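SAV1430 (Staphylococcus aureus subsp. aureus Mu50, PDB 2FFM) is of unknown function but may be related to the scaffold proteins that assemble iron-sulfur clusters. Local coordinates at residues A[20-24]-A[56-60]; A[44-48]-A[77-82]; A[49-53]-A[63-67]. One frame throughout, in Å; residues are numbered along the deposited sequence.

Contact 1: residues A[20-24]-A[56-60]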
loop_
_atom_site.group_PDB
_atom_site.type_symbol
_atom_site.label_atom_id
_atom_site.label_comp_id
_atom_site.label_asym_id
_atom_site.label_seq_id
_atom_site.Cartn_x
_atom_site.Cartn_y
_atom_site.Cartn_z
ATOM N N SER A 20 -2.852 11.743 -0.690
ATOM C CA SER A 20 -3.368 13.087 -0.460
ATOM C C SER A 20 -4.424 13.075 0.642
ATOM O O SER A 20 -4.339 13.839 1.612
ATOM C CB SER A 20 -3.955 13.662 -1.762
ATOM O OG SER A 20 -4.844 12.758 -2.410
ATOM N N GLU A 21 -5.405 12.189 0.487
ATOM C CA GLU A 21 -6.492 12.045 1.450
ATOM C C GLU A 21 -5.982 11.354 2.716
ATOM O O GLU A 21 -5.533 10.207 2.672
ATOM C CB GLU A 21 -7.631 11.233 0.824
ATOM C CG GLU A 21 -9.006 11.578 1.357
ATOM C CD GLU A 21 -10.119 10.878 0.597
ATOM O OE1 GLU A 21 -10.171 11.013 -0.647
ATOM O OE2 GLU A 21 -10.948 10.195 1.241
ATOM N N SER A 22 -6.052 12.067 3.838
ATOM C CA SER A 22 -5.594 11.556 5.127
ATOM C C SER A 22 -6.672 10.726 5.825
ATOM O O SER A 22 -7.852 10.813 5.479
ATOM C CB SER A 22 -5.171 12.726 6.022
ATOM O OG SER A 22 -4.544 12.268 7.200
ATOM N N ARG A 23 -6.260 9.922 6.803
ATOM C CA ARG A 23 -7.175 9.060 7.557
ATOM C C ARG A 23 -7.894 9.853 8.655
ATOM O O ARG A 23 -7.308 10.740 9.281
ATOM C CB ARG A 23 -6.380 7.908 8.166
ATOM C CG ARG A 23 -7.064 6.567 8.106
ATOM C CD ARG A 23 -6.026 5.454 8.138
ATOM N NE ARG A 23 -6.630 4.127 8.104
ATOM C CZ ARG A 23 -7.281 3.576 9.121
ATOM N NH1 ARG A 23 -7.413 4.237 10.264
ATOM N NH2 ARG A 23 -7.806 2.366 8.991
ATOM N N GLU A 24 -9.163 9.538 8.886
ATOM C CA GLU A 24 -9.950 10.239 9.903
ATOM C C GLU A 24 -9.531 9.890 11.328
ATOM O O GLU A 24 -9.372 10.779 12.169
ATOM C CB GLU A 24 -11.437 9.940 9.721
ATOM C CG GLU A 24 -12.339 10.660 10.704
ATOM C CD GLU A 24 -13.792 10.653 10.266
ATOM O OE1 GLU A 24 -14.653 11.088 11.066
ATOM O OE2 GLU A 24 -14.073 10.218 9.123
ATOM N N HIS A 56 -1.561 0.930 7.081
ATOM C CA HIS A 56 -2.251 2.176 6.773
ATOM C C HIS A 56 -2.475 3.037 8.010
ATOM O O HIS A 56 -3.152 2.616 8.947
ATOM C CB HIS A 56 -3.606 1.869 6.126
ATOM C CG HIS A 56 -4.306 3.081 5.598
ATOM N ND1 HIS A 56 -5.606 3.047 5.141
ATOM C CD2 HIS A 56 -3.881 4.354 5.432
ATOM C CE1 HIS A 56 -5.948 4.248 4.713
ATOM N NE2 HIS A 56 -4.919 5.061 4.878
ATOM N N VAL A 57 -1.932 4.253 8.001
ATOM C CA VAL A 57 -2.088 5.154 9.142
ATOM C C VAL A 57 -1.858 6.609 8.769
ATOM O O VAL A 57 -0.937 6.915 8.030
ATOM C CB VAL A 57 -1.116 4.783 10.278
ATOM C CG1 VAL A 57 0.306 5.067 9.862
ATOM C CG2 VAL A 57 -1.479 5.548 11.530
HETATM N N MSE A 58 -2.693 7.506 9.280
HETATM C CA MSE A 58 -2.544 8.922 8.980
HETATM C C MSE A 58 -2.727 9.205 7.475
HETATM O O MSE A 58 -3.783 8.904 6.910
HETATM C CB MSE A 58 -1.167 9.425 9.470
HETATM C CG MSE A 58 -1.023 9.503 11.016
HETATM SE SE MSE A 58 0.771 9.974 11.712
HETATM C CE MSE A 58 1.462 8.221 12.128
ATOM N N ASP A 59 -1.708 9.774 6.831
ATOM C CA ASP A 59 -1.770 10.120 5.403
ATOM C C ASP A 59 -0.909 9.232 4.502
ATOM O O ASP A 59 -0.473 9.672 3.435
ATOM C CB ASP A 59 -1.337 11.578 5.208
ATOM C CG ASP A 59 0.165 11.780 5.415
ATOM O OD1 ASP A 59 0.735 11.142 6.328
ATOM O OD2 ASP A 59 0.783 12.584 4.675
ATOM N N PHE A 60 -0.666 7.989 4.911
ATOM C CA PHE A 60 0.178 7.108 4.101
ATOM C C PHE A 60 -0.023 5.626 4.354
ATOM O O PHE A 60 -0.491 5.217 5.412
ATOM C CB PHE A 60 1.666 7.420 4.342
ATOM C CG PHE A 60 2.167 6.986 5.697
ATOM C CD1 PHE A 60 2.166 7.871 6.772
ATOM C CD2 PHE A 60 2.602 5.677 5.909
ATOM C CE1 PHE A 60 2.596 7.463 8.039
ATOM C CE2 PHE A 60 3.033 5.258 7.167
ATOM C CZ PHE A 60 3.028 6.153 8.240
#
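The carbonyl in the middle of a tight hairpin turn can accept a bond from a neighbouring loop, as here from the loop after strand 14-19. Arg23, the residue most covered by the contact, does most of the work. Its backbone N donates to Met58 O at 2.7 Å, while its aliphatic chain runs back along the strand: CD lies 4.1 Å from Val57 CA and sits over the face of the His56 ring, 3.5 Å from the centroid, in a CH-pi contact. His56 O lies over one face of the guanidinium, whose NH2 goes on to a salt bridge with Asp29 and a hydrogen bond to the hydroxyl of Tyr31. Met58, a selenomethionine, contributes its main chain; its CA-to-CB bond points away from the loop. It can present that carbonyl because residues 57-60 form a type II' turn, closed by a weak bond from Phe60 N to Val57 O at 3.3 Å, with Val57 N bonding back to Phe60 O at 3.1 Å and Met58 at the positive phi the turn demands. A backbone bond and a CH-pi contact thus hold this surface loop to the hairpin, and the arginine's charge ties it to strand 29-31.

Contact 2: residues A[44-48]-A[77-82]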
loop_
_atom_site.group_PDB
_atom_site.type_symbol
_atom_site.label_atom_id
_atom_site.label_comp_id
_atom_site.label_asym_id
_atom_site.label_seq_id
_atom_site.Cartn_x
_atom_site.Cartn_y
_atom_site.Cartn_z
ATOM N N ASP A 44 -7.782 -3.766 -3.694
ATOM C CA ASP A 44 -7.201 -3.824 -5.015
ATOM C C ASP A 44 -5.693 -3.910 -4.934
ATOM O O ASP A 44 -5.071 -4.592 -5.736
ATOM C CB ASP A 44 -7.638 -2.631 -5.863
ATOM C CG ASP A 44 -9.114 -2.708 -6.259
ATOM O OD1 ASP A 44 -9.732 -3.797 -6.129
ATOM O OD2 ASP A 44 -9.661 -1.681 -6.716
ATOM N N ILE A 45 -5.100 -3.244 -3.952
ATOM C CA ILE A 45 -3.657 -3.293 -3.804
ATOM C C ILE A 45 -3.219 -4.698 -3.384
ATOM O O ILE A 45 -2.275 -5.246 -3.946
ATOM C CB ILE A 45 -3.172 -2.236 -2.778
ATOM C CG1 ILE A 45 -3.496 -0.839 -3.311
ATOM C CG2 ILE A 45 -1.675 -2.385 -2.524
ATOM C CD1 ILE A 45 -3.053 0.304 -2.423
ATOM N N LEU A 46 -3.902 -5.284 -2.409
ATOM C CA LEU A 46 -3.566 -6.633 -1.959
ATOM C C LEU A 46 -3.617 -7.684 -3.077
ATOM O O LEU A 46 -2.826 -8.619 -3.087
ATOM C CB LEU A 46 -4.504 -7.059 -0.828
ATOM C CG LEU A 46 -4.151 -6.607 0.583
ATOM C CD1 LEU A 46 -3.862 -5.124 0.595
ATOM C CD2 LEU A 46 -5.307 -6.939 1.514
ATOM N N LYS A 47 -4.556 -7.528 -4.006
ATOM C CA LYS A 47 -4.704 -8.457 -5.116
ATOM C C LYS A 47 -3.530 -8.363 -6.093
ATOM O O LYS A 47 -3.411 -9.178 -7.017
ATOM C CB LYS A 47 -6.012 -8.192 -5.873
ATOM C CG LYS A 47 -7.285 -8.605 -5.145
ATOM C CD LYS A 47 -8.527 -8.239 -5.958
ATOM C CE LYS A 47 -9.803 -8.448 -5.135
ATOM N NZ LYS A 47 -10.992 -7.748 -5.720
ATOM N N VAL A 48 -2.674 -7.363 -5.905
ATOM C CA VAL A 48 -1.502 -7.188 -6.758
ATOM C C VAL A 48 -0.473 -8.260 -6.432
ATOM O O VAL A 48 -0.081 -8.426 -5.281
ATOM C CB VAL A 48 -0.874 -5.795 -6.554
ATOM C CG1 VAL A 48 0.435 -5.697 -7.317
ATOM C CG2 VAL A 48 -1.841 -4.727 -7.037
ATOM N N LYS A 77 1.868 -1.577 -10.785
ATOM C CA LYS A 77 0.530 -2.131 -10.640
ATOM C C LYS A 77 -0.117 -1.526 -9.397
ATOM O O LYS A 77 -1.333 -1.337 -9.346
ATOM C CB LYS A 77 0.589 -3.656 -10.527
ATOM C CG LYS A 77 1.172 -4.345 -11.744
ATOM C CD LYS A 77 1.300 -5.830 -11.491
ATOM C CE LYS A 77 2.080 -6.542 -12.586
ATOM N NZ LYS A 77 2.300 -7.977 -12.214
ATOM N N VAL A 78 0.706 -1.206 -8.402
ATOM C CA VAL A 78 0.200 -0.615 -7.180
ATOM C C VAL A 78 -0.331 0.784 -7.433
ATOM O O VAL A 78 -1.379 1.153 -6.913
ATOM C CB VAL A 78 1.286 -0.540 -6.103
ATOM C CG1 VAL A 78 0.784 0.271 -4.918
ATOM C CG2 VAL A 78 1.667 -1.943 -5.662
ATOM N N GLU A 79 0.392 1.558 -8.231
ATOM C CA GLU A 79 -0.025 2.915 -8.544
ATOM C C GLU A 79 -1.183 2.882 -9.524
ATOM O O GLU A 79 -1.995 3.797 -9.563
ATOM C CB GLU A 79 1.148 3.701 -9.136
ATOM C CG GLU A 79 0.851 5.169 -9.423
ATOM C CD GLU A 79 0.259 5.399 -10.804
ATOM O OE1 GLU A 79 -0.094 6.558 -11.126
ATOM O OE2 GLU A 79 0.148 4.421 -11.574
ATOM N N ALA A 80 -1.259 1.815 -10.313
ATOM C CA ALA A 80 -2.326 1.670 -11.296
ATOM C C ALA A 80 -3.697 1.599 -10.622
ATOM O O ALA A 80 -4.723 1.896 -11.237
ATOM C CB ALA A 80 -2.091 0.425 -12.136
ATOM N N VAL A 81 -3.704 1.196 -9.355
ATOM C CA VAL A 81 -4.930 1.087 -8.579
ATOM C C VAL A 81 -5.585 2.462 -8.425
ATOM O O VAL A 81 -6.794 2.593 -8.577
ATOM C CB VAL A 81 -4.632 0.484 -7.179
ATOM C CG1 VAL A 81 -5.883 0.493 -6.309
ATOM C CG2 VAL A 81 -4.100 -0.930 -7.333
ATOM N N PHE A 82 -4.788 3.484 -8.137
ATOM C CA PHE A 82 -5.333 4.829 -7.970
ATOM C C PHE A 82 -5.751 5.400 -9.322
ATOM O O PHE A 82 -6.374 6.457 -9.405
ATOM C CB PHE A 82 -4.299 5.716 -7.274
ATOM C CG PHE A 82 -3.917 5.219 -5.903
ATOM C CD1 PHE A 82 -4.748 5.448 -4.807
ATOM C CD2 PHE A 82 -2.768 4.459 -5.718
ATOM C CE1 PHE A 82 -4.440 4.922 -3.542
ATOM C CE2 PHE A 82 -2.452 3.929 -4.457
ATOM C CZ PHE A 82 -3.294 4.162 -3.369
#
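Two helices laid on the same face of a sheet must also fill the space between them, and here mostly valine and isoleucine side chains do so. Along residues 44-48, on helix 40-46 and just after, the first to engage is Asp44: its carboxylate stays out of the apolar seam, but its CB meets Val81 CG1 at 3.6 Å, the closest approach between the segments. Ile45, buried, reaches three partners with its different carbons. CG1 lies 4.1 Å from Val81 CG1, CG2 lies 4.3 Å from Val78 CG1, and CD1 extends to Phe82 CZ at 4.0 Å. The isoleucine also rests on Ile54 of strand 51-57, while Val78 touches Ile17 and Phe82 touches Leu19 on strand 14-19, so the seam opens directly onto the sheet. Val48 N bonds to Ile45 O at 2.9 Å, and its side chain points toward the second helix. There Val48 CG1 packs on Lys77 CB at 3.8 Å and on Val78 CG2 at 4.3 Å, with Val48 CG2 4.4 Å from Val81 CG2; the lysine amine leads away. Everything that meets across the seam is carbon, with the charged ends of Asp44 and Lys77 kept to its margin: the two helices are held by exclusion of water and fit of shape, without directional bonds between them.

Contact 3: residues A[49-53]-A[63-67]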
loop_
_atom_site.group_PDB
_atom_site.type_symbol
_atom_site.label_atom_id
_atom_site.label_comp_id
_atom_site.label_asym_id
_atom_site.label_seq_id
_atom_site.Cartn_x
_atom_site.Cartn_y
_atom_site.Cartn_z
ATOM N N GLU A 49 -0.065 -9.004 -7.457
ATOM C CA GLU A 49 0.918 -10.079 -7.330
ATOM C C GLU A 49 2.221 -9.534 -6.766
ATOM O O GLU A 49 2.899 -8.725 -7.407
ATOM C CB GLU A 49 1.166 -10.699 -8.712
ATOM C CG GLU A 49 2.354 -11.681 -8.831
ATOM C CD GLU A 49 1.961 -13.144 -8.655
ATOM O OE1 GLU A 49 2.833 -14.035 -8.898
ATOM O OE2 GLU A 49 0.784 -13.396 -8.276
ATOM N N GLY A 50 2.572 -9.976 -5.565
ATOM C CA GLY A 50 3.800 -9.512 -4.953
ATOM C C GLY A 50 3.583 -8.715 -3.683
ATOM O O GLY A 50 4.496 -8.570 -2.869
ATOM N N VAL A 51 2.384 -8.175 -3.515
ATOM C CA VAL A 51 2.082 -7.419 -2.316
ATOM C C VAL A 51 1.861 -8.403 -1.183
ATOM O O VAL A 51 1.072 -9.341 -1.305
ATOM C CB VAL A 51 0.819 -6.556 -2.506
ATOM C CG1 VAL A 51 0.419 -5.907 -1.185
ATOM C CG2 VAL A 51 1.089 -5.480 -3.561
ATOM N N LYS A 52 2.567 -8.198 -0.079
ATOM C CA LYS A 52 2.439 -9.078 1.077
ATOM C C LYS A 52 1.425 -8.527 2.088
ATOM O O LYS A 52 0.484 -9.217 2.461
ATOM C CB LYS A 52 3.810 -9.272 1.748
ATOM C CG LYS A 52 3.765 -10.075 3.058
ATOM C CD LYS A 52 3.639 -11.580 2.818
ATOM C CE LYS A 52 5.009 -12.261 2.832
ATOM N NZ LYS A 52 5.963 -11.596 1.889
ATOM N N SER A 53 1.626 -7.291 2.536
ATOM C CA SER A 53 0.712 -6.676 3.494
ATOM C C SER A 53 0.696 -5.174 3.289
ATOM O O SER A 53 1.478 -4.639 2.502
ATOM C CB SER A 53 1.141 -6.964 4.936
ATOM O OG SER A 53 2.166 -6.066 5.335
ATOM N N VAL A 63 3.483 -0.311 2.054
ATOM C CA VAL A 63 3.265 -1.554 1.355
ATOM C C VAL A 63 4.485 -2.466 1.480
ATOM O O VAL A 63 5.616 -2.015 1.321
ATOM C CB VAL A 63 2.983 -1.241 -0.124
ATOM C CG1 VAL A 63 2.729 -2.512 -0.906
ATOM C CG2 VAL A 63 1.798 -0.295 -0.216
ATOM N N ASP A 64 4.246 -3.737 1.790
ATOM C CA ASP A 64 5.310 -4.727 1.908
ATOM C C ASP A 64 5.156 -5.708 0.753
ATOM O O ASP A 64 4.068 -6.241 0.519
ATOM C CB ASP A 64 5.222 -5.511 3.227
ATOM C CG ASP A 64 5.547 -4.667 4.444
ATOM O OD1 ASP A 64 6.591 -3.992 4.460
ATOM O OD2 ASP A 64 4.757 -4.691 5.406
ATOM N N LYS A 65 6.250 -5.944 0.039
ATOM C CA LYS A 65 6.251 -6.859 -1.089
ATOM C C LYS A 65 6.757 -8.218 -0.642
ATOM O O LYS A 65 7.230 -8.370 0.482
ATOM C CB LYS A 65 7.163 -6.329 -2.195
ATOM C CG LYS A 65 8.650 -6.414 -1.864
ATOM C CD LYS A 65 9.508 -5.999 -3.057
ATOM C CE LYS A 65 10.991 -6.263 -2.816
ATOM N NZ LYS A 65 11.267 -7.711 -2.627
ATOM N N GLU A 66 6.644 -9.203 -1.526
ATOM C CA GLU A 66 7.127 -10.545 -1.244
ATOM C C GLU A 66 8.644 -10.493 -1.405
ATOM O O GLU A 66 9.156 -9.752 -2.246
ATOM C CB GLU A 66 6.529 -11.545 -2.238
ATOM C CG GLU A 66 5.024 -11.730 -2.117
ATOM C CD GLU A 66 4.632 -12.475 -0.855
ATOM O OE1 GLU A 66 3.415 -12.609 -0.581
ATOM O OE2 GLU A 66 5.548 -12.935 -0.134
ATOM N N ASN A 67 9.360 -11.270 -0.600
ATOM C CA ASN A 67 10.822 -11.300 -0.660
ATOM C C ASN A 67 11.343 -11.651 -2.049
ATOM O O ASN A 67 12.402 -11.177 -2.467
ATOM C CB ASN A 67 11.378 -12.309 0.347
ATOM C CG ASN A 67 12.899 -12.390 0.312
ATOM O OD1 ASN A 67 13.594 -11.417 0.626
ATOM N ND2 ASN A 67 13.426 -13.553 -0.081
#
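A classic beta bulge interrupts the antiparallel hairpin of strands 51-57 and 60-65, and it shows how one extra residue is accommodated between paired strands. Lys52 and Ser53 both face Asp64, whose O accepts from Lys52 N at 2.5 Å and, weakly, from Ser53 N at 3.3 Å; Asp64 N returns a bond to Ser53 O at 3.0 Å. The phi/psi of Lys52, near -95/-55, let both amides converge on one carbonyl, shifting the register by one from the Val51-Lys65 pair. Beyond the bulge, Glu66 N bonds Gly50 O at 2.6 Å, and Lys65 CA adds a CA-H...O contact to the same oxygen at 3.0 Å. Gly50 has a positive phi of 116°, where a CB would clash with the preceding carbonyl. Lys52 NZ then closes a very short salt bridge to Glu66 OE2, 2.5 Å, while Ser53 OG lies 2.9 Å from Asp64 OD2. Val51 CG1 touches Val63 CG1 at 4.1 Å, and both valines pack against helix 71-80, on Val74 and Trp71 respectively. On its other edge strand 60-65 bonds to strand 14-19 and the loop before it, through Val63 with Met15 and Lys65 with Asn13.

Three contacts sample this alpha-beta domain, at the two ends of a hairpin and between the helices on its sheet. Contacts 1 and 3 sit on opposite sides of the chain's centre, their centres about 20 Å apart, and share strand 51-57: contact 1 at the turn, contact 3 at the open end. Contact 2 lies about 11 Å from contact 3 and about 17 Å from contact 1, centre to centre. Its helices, 40-46 and 71-80, flank the hairpin in sequence, bracketing contact 3, and Val51 touches Ile45, Leu46 and Val78. The segments of contact 1 alternate along the chain with those of contacts 2 and 3, interlocking an early loop with the later hairpin and helices.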